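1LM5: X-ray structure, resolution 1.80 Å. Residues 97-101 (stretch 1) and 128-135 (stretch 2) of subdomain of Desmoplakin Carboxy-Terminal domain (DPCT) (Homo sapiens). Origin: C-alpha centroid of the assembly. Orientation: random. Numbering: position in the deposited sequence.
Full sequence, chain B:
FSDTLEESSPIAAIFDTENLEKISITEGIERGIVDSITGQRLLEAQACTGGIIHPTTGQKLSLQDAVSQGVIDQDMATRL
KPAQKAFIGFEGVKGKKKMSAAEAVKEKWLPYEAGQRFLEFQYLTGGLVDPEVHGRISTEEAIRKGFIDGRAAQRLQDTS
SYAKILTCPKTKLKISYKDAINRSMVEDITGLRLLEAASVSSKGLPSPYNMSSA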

# COMPACT_ATOMS: atom_id res chain seq x y z
N LYS B 97 11.47 -14.16 9.87
CA LYS B 97 10.05 -14.17 9.52
C LYS B 97 9.31 -13.24 10.48
O LYS B 97 8.77 -13.68 11.49
CB LYS B 97 9.49 -15.59 9.63
CG LYS B 97 8.08 -15.75 9.08
CD LYS B 97 8.04 -15.53 7.58
CE LYS B 97 6.64 -15.73 7.02
NZ LYS B 97 6.13 -17.11 7.26
N LYS B 98 9.29 -11.95 10.14
CA LYS B 98 8.65 -10.93 10.95
C LYS B 98 7.20 -11.21 11.34
O LYS B 98 6.41 -11.73 10.55
CB LYS B 98 8.73 -9.59 10.21
CG LYS B 98 10.15 -9.14 9.93
CD LYS B 98 10.21 -8.23 8.71
CE LYS B 98 9.83 -8.99 7.44
NZ LYS B 98 9.79 -8.10 6.24
N MET B 99 6.86 -10.88 12.58
CA MET B 99 5.51 -11.08 13.08
C MET B 99 4.68 -9.82 12.86
O MET B 99 5.19 -8.71 13.00
CB MET B 99 5.50 -11.36 14.58
CG MET B 99 6.18 -12.62 15.05
SD MET B 99 5.75 -12.84 16.79
CE MET B 99 6.83 -11.64 17.57
N SER B 100 3.41 -10.00 12.52
CA SER B 100 2.51 -8.87 12.35
C SER B 100 2.06 -8.49 13.77
O SER B 100 2.34 -9.21 14.73
CB SER B 100 1.31 -9.28 11.51
OG SER B 100 0.58 -10.31 12.15
N ALA B 101 1.36 -7.38 13.91
CA ALA B 101 0.90 -6.96 15.23
C ALA B 101 0.10 -8.06 15.94
O ALA B 101 0.34 -8.35 17.11
CB ALA B 101 0.06 -5.71 15.12
N LEU B 128 -5.36 -4.58 7.37
CA LEU B 128 -4.22 -4.96 8.17
C LEU B 128 -2.97 -4.98 7.32
O LEU B 128 -3.02 -5.27 6.12
CB LEU B 128 -4.43 -6.33 8.79
CG LEU B 128 -5.63 -6.44 9.72
CD1 LEU B 128 -5.56 -7.78 10.44
CD2 LEU B 128 -5.62 -5.29 10.72
N VAL B 129 -1.85 -4.69 7.97
CA VAL B 129 -0.56 -4.66 7.31
C VAL B 129 0.13 -6.01 7.41
O VAL B 129 0.18 -6.62 8.48
CB VAL B 129 0.36 -3.61 7.94
CG1 VAL B 129 1.76 -3.70 7.34
CG2 VAL B 129 -0.23 -2.23 7.74
N ASP B 130 0.66 -6.48 6.29
CA ASP B 130 1.43 -7.71 6.29
C ASP B 130 2.88 -7.22 6.30
O ASP B 130 3.38 -6.72 5.30
CB ASP B 130 1.17 -8.53 5.04
CG ASP B 130 2.06 -9.75 4.98
OD1 ASP B 130 2.89 -9.92 5.89
OD2 ASP B 130 1.91 -10.54 4.02
N PRO B 131 3.58 -7.35 7.44
CA PRO B 131 4.97 -6.92 7.58
C PRO B 131 5.88 -7.57 6.54
O PRO B 131 6.90 -7.00 6.16
CB PRO B 131 5.34 -7.37 9.00
CG PRO B 131 4.02 -7.43 9.70
CD PRO B 131 3.12 -8.02 8.67
N GLU B 132 5.50 -8.76 6.09
CA GLU B 132 6.27 -9.49 5.09
C GLU B 132 6.52 -8.67 3.83
O GLU B 132 7.64 -8.62 3.33
CB GLU B 132 5.53 -10.77 4.70
CG GLU B 132 6.07 -11.45 3.46
CD GLU B 132 5.04 -12.34 2.77
OE1 GLU B 132 5.38 -12.97 1.74
OE2 GLU B 132 3.88 -12.41 3.25
N VAL B 133 5.46 -8.03 3.33
CA VAL B 133 5.55 -7.21 2.12
C VAL B 133 5.24 -5.75 2.43
O VAL B 133 5.13 -4.92 1.54
CB VAL B 133 4.54 -7.70 1.07
CG1 VAL B 133 4.87 -9.14 0.67
CG2 VAL B 133 3.12 -7.61 1.63
N HIS B 134 5.11 -5.43 3.71
CA HIS B 134 4.82 -4.06 4.13
C HIS B 134 3.70 -3.45 3.31
O HIS B 134 3.79 -2.30 2.88
CB HIS B 134 6.09 -3.21 4.04
CG HIS B 134 7.20 -3.70 4.91
ND1 HIS B 134 8.13 -4.63 4.48
CD2 HIS B 134 7.50 -3.45 6.21
CE1 HIS B 134 8.94 -4.93 5.48
NE2 HIS B 134 8.58 -4.23 6.54
N GLY B 135 2.65 -4.22 3.09
CA GLY B 135 1.51 -3.72 2.34
C GLY B 135 0.26 -4.07 3.10
O GLY B 135 0.31 -4.80 4.08

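What ties K98 to the turn in the second stretch? Its CA-to-CB bond points toward that stretch, and the chain, with chi angles m, t, m, t, carries the ammonium to the backbone carbonyl of P131. K98 NZ donates the one hydrogen bond across the contact, 3.1 Å to P131 O. A long lysine suits this partly exposed place: K98 CB packs 4.2 Å from P131 CB, and the rest reaches past the ring.

How does P131 fill the middle of the contact? Its CA-to-CB bond points toward the first stretch, and its ring packs against S100, where S100 CA and P131 CA, 5.7 Å apart, are the nearest CA pair. P131 CG lies 3.4 Å from S100 CA and 3.7 Å from M99 O, while P131 CD is 3.6 Å from S100 CB. In this van der Waals packing the small serine meets the buried ring with its CA and CB, its OG lying farther off. S100 also N-caps the following helix.

What shapes the turn that presents P131 O? D130 OD1 accepts a hydrogen bond from E132 N at 2.9 Å, and D130 N donates to G135 O at 2.8 Å; the first spans the proline and the second closes the turn. H134 brings its ring alongside the lysine, H134 CE1 lying 3.4 Å from K98 NZ.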